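Local coordinates for conserved hypothetical protein (Streptococcus pneumoniae, PDB 4QDY), which is of unknown function but contains two YbbR-like domains and probably, like related CdaR proteins, regulates a membrane diadenylate cyclase that makes cyclic di-AMP, at residues I18-N23 against Y27-F32; P112-S117 against T189-T194; V135-D140 against D148-V153; L170-R175 against L180-T185. One frame throughout, in Å; residues are numbered along the deposited sequence.

Interaction 1. Residues I18-N23 against Y27-F32; sequences IDIRYN and YFISGF
I29 lays its side chain over one face of the Y22 ring, and this is the close-packed heart of the contact. I29 CD1 stands 3.7 Å from the centroid of the Y22 ring, 21° off the normal, a CH-pi contact displaced toward the CE1-CZ side, where I29 CD1 lies 3.5 Å from Y22 CE1. The first torsion of I29 (chi1 63°) places CG1 between the backbone N and the carbonyl carbon, which directs CG1 and CD1 at the ring. Tip to tip with it comes I20, whose CG2 is 3.9 Å from the same I29 CD1. The other branch of I20 goes to F32: I20 CD1 meets CE1 of the F32 ring at 3.5 Å. L65 and V97 extend this apolar patch, in the first YbbR-like domain.

Toward the connecting loop the contact becomes polar and opens to solvent. The backbone of Y27 donates its N-H to N23 O at 2.9 Å, closing the turn, while N23 OD1 accepts from D25 N. The Y22 hydroxyl meets a water, with Y22 OH 3.1 Å from its oxygen; the same water is only weakly held by I29 N. The second subunit also reaches the contact: its E35 accepts from I20 N and its N15 bonds Y22 O. The chemistry implies a division of labour: dispersion and CH-pi contacts hold I20, I29, F32 and the Y22 face together, whereas a single direct backbone bond and one weak water bridge link the loop residues N23 and Y22 to strand 27-30.

Interaction 2. Residues P112-S117 against T189-T194; sequences PEIDPS and TIMKVT
The second YbbR-like domain is built on a branched or curled mixed beta sheet, and here residue I114, just past the end of strand 87-113, packs against the face of strand 183-196 that carries M191 and V193. The contact is wholly apolar and rests on the CD1 tip of I114, which serves both partners. I114 CD1 lies 3.9 Å from M191 SE, the selenium of a selenomethionine, and I114 CG1 is 4.1 Å from the same M191 SE. The M191 chain is extended from the backbone (chi1 -172°, CG opposite the backbone N) and bends only at its last torsion, chi3 68°, which swings CE round to the I114 tip. Two residues along the same strand, V193 CG2 lies 3.9 Å from I114 CD1, the two side chains running alongside in opposite senses. The surrounding layer belongs to the same domain: V128 and I125 of strand 124-130 touch M191 and V193, while L154 packs on both I114 and M191. Beyond I114 the chain leaves the apolar layer through an exposed turn, where the S117 hydroxyl OG donates to D115 OD2 at 2.7 Å, arriving from above the carboxylate plane rather than within it.

Interaction 3. Residues V135-D140 against D148-V153; sequences VSITSD and DKIIAV
I150 overlaps both V135 and I137 across the buried interior, meeting I137 mainly with CD1 and V135 with CG2 and CG1. I150 CD1 reaches tip to tip toward I137, 3.7 Å from I137 CG1, and also lies 3.8 Å from I137 CD1. With V135 the meeting is less direct: the side chains pass in opposite directions, and V135 CG2 comes within 3.9 Å of I150 CG2 and 4.0 Å of I150 CG1. A chi1 of -51° turns CG1 of I150 away from its own carbonyl carbon, and chi2 of -60° then folds CD1 over to the isoleucine opposite. The two strands, 135-138 and 149-153, are joined through helix 141-145 and are not paired with each other; each is instead bonded to a different part of strand 87-113, V135 and I137 to K107 and K105, A152 to E113. Their contact is therefore one of side chains between strands that are not neighbours in the branched or curled sheet. A172 and L170 of strand 164-173 fill in beside I150 and V135 respectively. At the helix start D140 is the N-cap, its OD1 accepting from T143 N, and at the entry to strand 149-153 a classic beta bulge places D148 and K149 together opposite I173.

Interaction 4. Residues L170-R175 against L180-T185; sequences LQAIDR and LPAVIT
I184, L180 and A172 carry this contact, which lies in the beta hairpin made by strands 164-173 and 183-196. I184 reaches across to the opposite backbone: its CD1 sits 3.4 Å from L170 O and 3.5 Å from A172 N, and it also meets the methyl of A172, with I184 CD1 4.0 Å from A172 CB. The other branch, I184 CG2, rests 4.1 Å from L170 CB. With chi1 at -51°, CG1 of I184 lies beside its own backbone N, and an extended chi2 carries CD1 over the strand opposite.

A172 takes part through both its methyl and its carbonyl. While its methyl meets I184 and, more distantly, A182, its carbonyl accepts the N-H of L180, with L180 N 2.8 Å from A172 O and the bond almost straight at 176°. This bond closes the hairpin near its turn. Beyond it, the L180 side chain runs on to cross D174 at about a right angle, L180 CD1 lying 4.1 Å from D174 CB. The carboxylate itself is taken up by the turn, D174 OD1 accepting from V178 N.

Around the hairpin, strand 149-153 pairs with strand 164-173, Q171 packing on I151. Strand 135-138 pairs with strand 183-196, V135 packing on I184, and I137 touches A182 just before that strand. L180 touches R146 and I147, which follow helix 141-145, while P181 and V183 turn to S30 and F28 of strand 27-30 in the first domain.

In the fold
Along the chain interaction 1 comes first, in the first YbbR-like range; interactions 3 and 4 then follow one another within the span that interaction 2 brackets. Interactions 3 and 4 nearly coincide, with centres about 4 Å apart, and backbone bonds between strands 135-138 and 183-196 join them into one core of the second domain. Interaction 2 shares strand 183-196 with interaction 4 and lies about 17 Å from both, centre to centre. Interaction 1 is, centre to centre, about 20 Å from interaction 3, about 18 Å from interaction 4 and about 33 Å from interaction 2, yet F28 touches 135-140 and 180-185. Strand 87-113 runs from one domain into the other, so this junction probably helps to set their relative orientation.

Interaction 1. Residues I18-N23 against Y27-F32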
# COMPACT_ATOMS: atom_id res chain seq x y z
N ILE A 18 7.48 5.16 -1.72
CA ILE A 18 7.15 6.52 -1.28
C ILE A 18 7.42 6.67 0.22
O ILE A 18 6.95 5.84 1.01
CB ILE A 18 5.67 6.88 -1.62
CG1 ILE A 18 5.27 6.45 -3.05
CG2 ILE A 18 5.39 8.37 -1.36
CD1 ILE A 18 3.76 6.43 -3.32
N ASP A 19 8.14 7.73 0.62
CA ASP A 19 8.42 7.98 2.03
C ASP A 19 7.37 8.97 2.53
O ASP A 19 7.51 10.19 2.38
CB ASP A 19 9.87 8.49 2.22
CG ASP A 19 10.38 8.43 3.66
OD1 ASP A 19 9.66 8.92 4.57
OD2 ASP A 19 11.52 7.96 3.86
N ILE A 20 6.28 8.43 3.08
CA ILE A 20 5.14 9.20 3.56
C ILE A 20 5.35 9.60 5.02
O ILE A 20 5.50 8.73 5.88
CB ILE A 20 3.82 8.39 3.39
CG1 ILE A 20 3.60 8.02 1.91
CG2 ILE A 20 2.63 9.17 3.96
CD1 ILE A 20 2.47 7.10 1.62
N ARG A 21 5.33 10.92 5.29
CA ARG A 21 5.47 11.48 6.63
C ARG A 21 4.07 11.75 7.19
O ARG A 21 3.27 12.47 6.57
CB ARG A 21 6.33 12.76 6.63
CG ARG A 21 6.47 13.41 8.00
CD ARG A 21 7.36 14.64 7.99
NE ARG A 21 7.35 15.31 9.30
CZ ARG A 21 8.19 15.04 10.30
NH1 ARG A 21 9.11 14.09 10.16
NH2 ARG A 21 8.10 15.70 11.44
N TYR A 22 3.77 11.14 8.36
CA TYR A 22 2.50 11.25 9.09
C TYR A 22 2.63 10.63 10.48
O TYR A 22 3.48 9.77 10.69
CB TYR A 22 1.35 10.57 8.30
CG TYR A 22 1.36 9.05 8.33
CD1 TYR A 22 2.28 8.32 7.59
CD2 TYR A 22 0.40 8.34 9.05
CE1 TYR A 22 2.30 6.93 7.62
CE2 TYR A 22 0.39 6.95 9.06
CZ TYR A 22 1.34 6.25 8.35
OH TYR A 22 1.32 4.87 8.36
N ASN A 23 1.75 11.04 11.42
CA ASN A 23 1.74 10.49 12.77
C ASN A 23 1.02 9.14 12.73
O ASN A 23 -0.21 9.08 12.77
CB ASN A 23 1.10 11.48 13.76
CG ASN A 23 1.18 11.08 15.22
OD1 ASN A 23 1.57 9.97 15.60
ND2 ASN A 23 0.81 12.01 16.08
N TYR A 27 -2.98 8.43 13.44
CA TYR A 27 -3.74 8.19 12.21
C TYR A 27 -3.35 6.88 11.51
O TYR A 27 -2.21 6.43 11.60
CB TYR A 27 -3.52 9.35 11.21
CG TYR A 27 -3.82 10.72 11.77
CD1 TYR A 27 -5.13 11.21 11.80
CD2 TYR A 27 -2.80 11.56 12.21
CE1 TYR A 27 -5.41 12.48 12.30
CE2 TYR A 27 -3.07 12.83 12.71
CZ TYR A 27 -4.38 13.29 12.75
OH TYR A 27 -4.65 14.54 13.24
N PHE A 28 -4.33 6.30 10.79
CA PHE A 28 -4.19 5.11 9.95
C PHE A 28 -4.46 5.52 8.51
O PHE A 28 -5.45 6.20 8.25
CB PHE A 28 -5.13 3.98 10.42
CG PHE A 28 -4.96 2.68 9.66
CD1 PHE A 28 -4.04 1.73 10.09
CD2 PHE A 28 -5.72 2.40 8.53
CE1 PHE A 28 -3.87 0.53 9.39
CE2 PHE A 28 -5.55 1.20 7.83
CZ PHE A 28 -4.63 0.28 8.26
N ILE A 29 -3.56 5.15 7.57
CA ILE A 29 -3.72 5.56 6.17
C ILE A 29 -3.80 4.32 5.25
O ILE A 29 -3.23 3.27 5.55
CB ILE A 29 -2.58 6.52 5.71
CG1 ILE A 29 -1.18 5.85 5.75
CG2 ILE A 29 -2.62 7.84 6.51
CD1 ILE A 29 -0.07 6.63 5.03
N SER A 30 -4.53 4.47 4.12
CA SER A 30 -4.76 3.45 3.08
C SER A 30 -5.32 4.08 1.79
O SER A 30 -5.64 5.27 1.77
CB SER A 30 -5.72 2.38 3.59
OG SER A 30 -7.01 2.92 3.88
N GLY A 31 -5.43 3.26 0.74
CA GLY A 31 -6.02 3.66 -0.54
C GLY A 31 -5.09 4.20 -1.61
O GLY A 31 -5.56 4.90 -2.52
N PHE A 32 -3.80 3.85 -1.55
CA PHE A 32 -2.77 4.29 -2.49
C PHE A 32 -1.81 3.15 -2.83
O PHE A 32 -1.67 2.21 -2.04
CB PHE A 32 -1.98 5.49 -1.92
CG PHE A 32 -1.41 5.24 -0.54
CD1 PHE A 32 -0.16 4.64 -0.39
CD2 PHE A 32 -2.12 5.59 0.60
CE1 PHE A 32 0.34 4.36 0.88
CE2 PHE A 32 -1.61 5.32 1.87
CZ PHE A 32 -0.38 4.71 2.00
O HOH W 1 -1.10 2.99 8.51

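Interaction 2. Residues P112-S117 against T189-T194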
# COMPACT_ATOMS: atom_id res chain seq x y z
N PRO A 112 -10.20 -20.81 9.38
CA PRO A 112 -9.20 -21.26 8.40
C PRO A 112 -9.84 -21.44 7.02
O PRO A 112 -10.99 -21.87 6.93
CB PRO A 112 -8.71 -22.60 8.98
CG PRO A 112 -9.45 -22.80 10.28
CD PRO A 112 -10.66 -21.92 10.23
N GLU A 113 -9.11 -21.07 5.95
CA GLU A 113 -9.59 -21.16 4.57
C GLU A 113 -8.61 -21.95 3.69
O GLU A 113 -7.42 -21.62 3.65
CB GLU A 113 -9.81 -19.76 3.96
CG GLU A 113 -10.97 -18.97 4.56
CD GLU A 113 -12.37 -19.48 4.29
OE1 GLU A 113 -12.58 -20.16 3.26
OE2 GLU A 113 -13.28 -19.12 5.07
N ILE A 114 -9.12 -22.99 3.01
CA ILE A 114 -8.37 -23.86 2.10
C ILE A 114 -9.22 -24.07 0.84
O ILE A 114 -10.38 -24.48 0.94
CB ILE A 114 -7.93 -25.22 2.75
CG1 ILE A 114 -7.05 -25.00 4.01
CG2 ILE A 114 -7.21 -26.11 1.72
CD1 ILE A 114 -6.71 -26.27 4.85
N ASP A 115 -8.65 -23.77 -0.34
CA ASP A 115 -9.30 -23.94 -1.64
C ASP A 115 -9.27 -25.42 -2.05
O ASP A 115 -8.20 -26.02 -2.00
CB ASP A 115 -8.60 -23.04 -2.70
CG ASP A 115 -9.16 -23.06 -4.11
OD1 ASP A 115 -10.38 -23.31 -4.27
OD2 ASP A 115 -8.41 -22.72 -5.05
N PRO A 116 -10.41 -26.03 -2.49
CA PRO A 116 -10.40 -27.46 -2.87
C PRO A 116 -9.33 -27.85 -3.92
O PRO A 116 -9.00 -29.03 -3.99
CB PRO A 116 -11.80 -27.68 -3.48
CG PRO A 116 -12.39 -26.31 -3.65
CD PRO A 116 -11.78 -25.48 -2.58
N SER A 117 -8.79 -26.88 -4.69
CA SER A 117 -7.74 -27.14 -5.69
C SER A 117 -6.42 -27.53 -5.00
O SER A 117 -5.64 -28.31 -5.56
CB SER A 117 -7.52 -25.93 -6.58
OG SER A 117 -7.00 -24.82 -5.86
N THR A 189 -0.29 -17.13 11.56
CA THR A 189 -0.56 -18.15 12.57
C THR A 189 -0.14 -19.53 12.04
O THR A 189 -0.02 -19.70 10.82
CB THR A 189 -2.05 -18.12 12.97
OG1 THR A 189 -2.28 -19.04 14.04
CG2 THR A 189 -2.99 -18.42 11.80
N ILE A 190 0.07 -20.50 12.93
CA ILE A 190 0.44 -21.86 12.53
C ILE A 190 -0.87 -22.65 12.32
O ILE A 190 -1.69 -22.74 13.24
CB ILE A 190 1.43 -22.57 13.51
CG1 ILE A 190 2.80 -21.85 13.61
CG2 ILE A 190 1.65 -24.04 13.12
CD1 ILE A 190 2.89 -20.56 14.50
N MSE A 191 -1.05 -23.19 11.10
CA MSE A 191 -2.20 -24.01 10.73
C MSE A 191 -1.79 -25.48 10.71
O MSE A 191 -0.79 -25.83 10.07
CB MSE A 191 -2.77 -23.57 9.36
CG MSE A 191 -4.09 -24.26 8.99
SE MSE A 191 -4.73 -23.87 7.18
CE MSE A 191 -3.39 -24.78 6.22
N LYS A 192 -2.54 -26.34 11.41
CA LYS A 192 -2.29 -27.78 11.47
C LYS A 192 -3.46 -28.52 10.84
O LYS A 192 -4.59 -28.39 11.31
CB LYS A 192 -2.03 -28.25 12.91
N VAL A 193 -3.20 -29.27 9.75
CA VAL A 193 -4.23 -30.01 9.03
C VAL A 193 -4.04 -31.51 9.27
O VAL A 193 -2.98 -32.06 8.98
CB VAL A 193 -4.23 -29.68 7.51
CG1 VAL A 193 -5.34 -30.44 6.78
CG2 VAL A 193 -4.39 -28.18 7.27
N THR A 194 -5.08 -32.16 9.82
CA THR A 194 -5.14 -33.60 10.06
C THR A 194 -5.86 -34.20 8.86
O THR A 194 -6.90 -33.67 8.46
CB THR A 194 -5.79 -33.90 11.42
OG1 THR A 194 -5.01 -33.28 12.45
CG2 THR A 194 -5.92 -35.39 11.71

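Interaction 3. Residues V135-D140 against D148-V153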
# COMPACT_ATOMS: atom_id res chain seq x y z
N VAL A 135 -6.74 -12.36 18.05
CA VAL A 135 -5.88 -11.48 17.24
C VAL A 135 -6.32 -10.02 17.42
O VAL A 135 -7.48 -9.75 17.70
CB VAL A 135 -5.82 -11.85 15.72
CG1 VAL A 135 -5.15 -13.20 15.49
CG2 VAL A 135 -7.20 -11.80 15.05
N SER A 136 -5.36 -9.09 17.26
CA SER A 136 -5.59 -7.65 17.33
C SER A 136 -5.57 -7.06 15.93
O SER A 136 -4.69 -7.39 15.13
CB SER A 136 -4.55 -6.98 18.22
OG SER A 136 -4.71 -5.57 18.24
N ILE A 137 -6.55 -6.20 15.63
CA ILE A 137 -6.65 -5.58 14.31
C ILE A 137 -6.54 -4.07 14.48
O ILE A 137 -7.25 -3.48 15.30
CB ILE A 137 -7.96 -5.98 13.55
CG1 ILE A 137 -8.16 -7.51 13.43
CG2 ILE A 137 -8.02 -5.34 12.18
CD1 ILE A 137 -8.80 -8.23 14.63
N THR A 138 -5.67 -3.44 13.68
CA THR A 138 -5.46 -2.00 13.66
C THR A 138 -5.89 -1.48 12.29
O THR A 138 -5.48 -2.03 11.26
CB THR A 138 -4.00 -1.66 14.00
OG1 THR A 138 -3.63 -2.30 15.22
CG2 THR A 138 -3.76 -0.16 14.12
N SER A 139 -6.74 -0.44 12.27
CA SER A 139 -7.27 0.21 11.06
C SER A 139 -8.01 1.50 11.45
O SER A 139 -7.87 1.96 12.58
CB SER A 139 -8.20 -0.75 10.31
OG SER A 139 -8.61 -0.22 9.06
N ASP A 140 -8.78 2.07 10.51
CA ASP A 140 -9.63 3.23 10.78
C ASP A 140 -10.94 2.69 11.37
O ASP A 140 -11.21 1.50 11.22
CB ASP A 140 -9.83 4.10 9.52
CG ASP A 140 -10.38 3.37 8.31
OD1 ASP A 140 -11.50 2.82 8.39
OD2 ASP A 140 -9.74 3.45 7.23
N ASP A 148 -16.04 -8.67 9.52
CA ASP A 148 -16.94 -9.77 9.83
C ASP A 148 -16.16 -10.95 10.42
O ASP A 148 -16.48 -11.41 11.52
CB ASP A 148 -17.71 -10.19 8.56
CG ASP A 148 -18.71 -11.31 8.76
OD1 ASP A 148 -19.48 -11.25 9.74
OD2 ASP A 148 -18.77 -12.21 7.90
N LYS A 149 -15.15 -11.44 9.67
CA LYS A 149 -14.32 -12.58 10.07
C LYS A 149 -12.84 -12.37 9.73
O LYS A 149 -12.50 -11.68 8.77
CB LYS A 149 -14.79 -13.88 9.37
CG LYS A 149 -16.17 -14.38 9.80
N ILE A 150 -11.97 -13.00 10.54
CA ILE A 150 -10.52 -13.05 10.34
C ILE A 150 -10.25 -14.41 9.73
O ILE A 150 -10.73 -15.41 10.25
CB ILE A 150 -9.71 -12.76 11.64
CG1 ILE A 150 -10.17 -11.46 12.37
CG2 ILE A 150 -8.19 -12.80 11.41
CD1 ILE A 150 -10.06 -10.13 11.58
N ILE A 151 -9.55 -14.46 8.59
CA ILE A 151 -9.32 -15.74 7.93
C ILE A 151 -7.83 -16.09 7.91
O ILE A 151 -6.97 -15.23 7.69
CB ILE A 151 -9.90 -15.80 6.48
CG1 ILE A 151 -9.33 -14.69 5.55
CG2 ILE A 151 -11.44 -15.77 6.53
CD1 ILE A 151 -9.67 -14.82 4.05
N ALA A 152 -7.54 -17.37 8.17
CA ALA A 152 -6.21 -17.97 8.13
C ALA A 152 -6.11 -18.78 6.85
O ALA A 152 -6.24 -20.01 6.85
CB ALA A 152 -5.96 -18.81 9.38
N VAL A 153 -5.96 -18.05 5.73
CA VAL A 153 -5.94 -18.58 4.36
C VAL A 153 -4.57 -19.24 4.07
O VAL A 153 -3.51 -18.66 4.33
CB VAL A 153 -6.29 -17.46 3.32
CG1 VAL A 153 -5.42 -16.21 3.48
CG2 VAL A 153 -6.27 -17.98 1.89

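Interaction 4. Residues L170-R175 against L180-T185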
# COMPACT_ATOMS: atom_id res chain seq x y z
N LEU A 170 -2.87 -14.06 8.03
CA LEU A 170 -4.18 -13.69 8.55
C LEU A 170 -4.71 -12.46 7.81
O LEU A 170 -3.98 -11.48 7.65
CB LEU A 170 -4.12 -13.42 10.07
CG LEU A 170 -3.94 -14.65 10.97
CD1 LEU A 170 -3.42 -14.26 12.33
CD2 LEU A 170 -5.22 -15.46 11.09
N GLN A 171 -5.97 -12.54 7.32
CA GLN A 171 -6.65 -11.47 6.59
C GLN A 171 -7.99 -11.11 7.23
O GLN A 171 -8.69 -11.99 7.73
CB GLN A 171 -6.88 -11.86 5.12
CG GLN A 171 -5.62 -12.02 4.27
CD GLN A 171 -5.93 -12.42 2.85
OE1 GLN A 171 -6.85 -13.19 2.56
NE2 GLN A 171 -5.10 -11.96 1.92
N ALA A 172 -8.36 -9.82 7.19
CA ALA A 172 -9.63 -9.31 7.71
C ALA A 172 -10.60 -9.10 6.57
O ALA A 172 -10.31 -8.32 5.66
CB ALA A 172 -9.41 -8.02 8.50
N ILE A 173 -11.73 -9.83 6.57
CA ILE A 173 -12.72 -9.73 5.49
C ILE A 173 -14.10 -9.30 6.04
O ILE A 173 -14.37 -9.45 7.23
CB ILE A 173 -12.85 -11.06 4.67
CG1 ILE A 173 -13.40 -12.24 5.53
CG2 ILE A 173 -11.53 -11.41 3.96
CD1 ILE A 173 -13.85 -13.47 4.75
N ASP A 174 -14.95 -8.76 5.14
CA ASP A 174 -16.31 -8.33 5.46
C ASP A 174 -17.30 -9.45 5.10
O ASP A 174 -16.87 -10.50 4.61
CB ASP A 174 -16.67 -7.01 4.72
CG ASP A 174 -16.64 -7.00 3.20
OD1 ASP A 174 -16.49 -8.09 2.60
OD2 ASP A 174 -16.82 -5.91 2.61
N ARG A 175 -18.62 -9.23 5.32
CA ARG A 175 -19.72 -10.16 5.05
C ARG A 175 -19.71 -10.71 3.61
O ARG A 175 -20.16 -11.83 3.39
CB ARG A 175 -21.07 -9.47 5.30
CG ARG A 175 -21.37 -9.12 6.76
CD ARG A 175 -22.58 -8.21 6.90
NE ARG A 175 -23.82 -8.81 6.40
CZ ARG A 175 -24.99 -8.19 6.36
NH1 ARG A 175 -25.10 -6.94 6.79
NH2 ARG A 175 -26.06 -8.81 5.89
N LEU A 180 -10.14 -6.32 3.71
CA LEU A 180 -10.19 -4.92 4.14
C LEU A 180 -8.80 -4.37 4.51
O LEU A 180 -7.98 -5.13 5.03
CB LEU A 180 -11.14 -4.79 5.35
CG LEU A 180 -12.61 -5.21 5.14
CD1 LEU A 180 -13.34 -5.25 6.45
CD2 LEU A 180 -13.33 -4.29 4.17
N PRO A 181 -8.53 -3.05 4.27
CA PRO A 181 -7.22 -2.49 4.64
C PRO A 181 -7.08 -2.37 6.16
O PRO A 181 -7.60 -1.44 6.79
CB PRO A 181 -7.20 -1.12 3.94
CG PRO A 181 -8.61 -0.76 3.74
CD PRO A 181 -9.41 -2.03 3.66
N ALA A 182 -6.40 -3.36 6.75
CA ALA A 182 -6.19 -3.46 8.19
C ALA A 182 -4.89 -4.21 8.51
O ALA A 182 -4.48 -5.09 7.75
CB ALA A 182 -7.37 -4.18 8.83
N VAL A 183 -4.26 -3.86 9.65
CA VAL A 183 -3.01 -4.47 10.13
C VAL A 183 -3.38 -5.43 11.27
O VAL A 183 -3.93 -5.01 12.28
CB VAL A 183 -1.98 -3.39 10.57
CG1 VAL A 183 -0.69 -4.04 11.07
CG2 VAL A 183 -1.69 -2.42 9.44
N ILE A 184 -3.08 -6.73 11.09
CA ILE A 184 -3.43 -7.76 12.08
C ILE A 184 -2.17 -8.16 12.85
O ILE A 184 -1.10 -8.30 12.26
CB ILE A 184 -4.10 -8.97 11.38
CG1 ILE A 184 -5.26 -8.50 10.48
CG2 ILE A 184 -4.56 -10.03 12.41
CD1 ILE A 184 -5.89 -9.51 9.64
N THR A 185 -2.31 -8.34 14.18
CA THR A 185 -1.23 -8.75 15.07
C THR A 185 -1.74 -9.96 15.90
O THR A 185 -2.70 -9.81 16.66
CB THR A 185 -0.75 -7.58 15.93
OG1 THR A 185 -0.43 -6.48 15.07
CG2 THR A 185 0.47 -7.93 16.77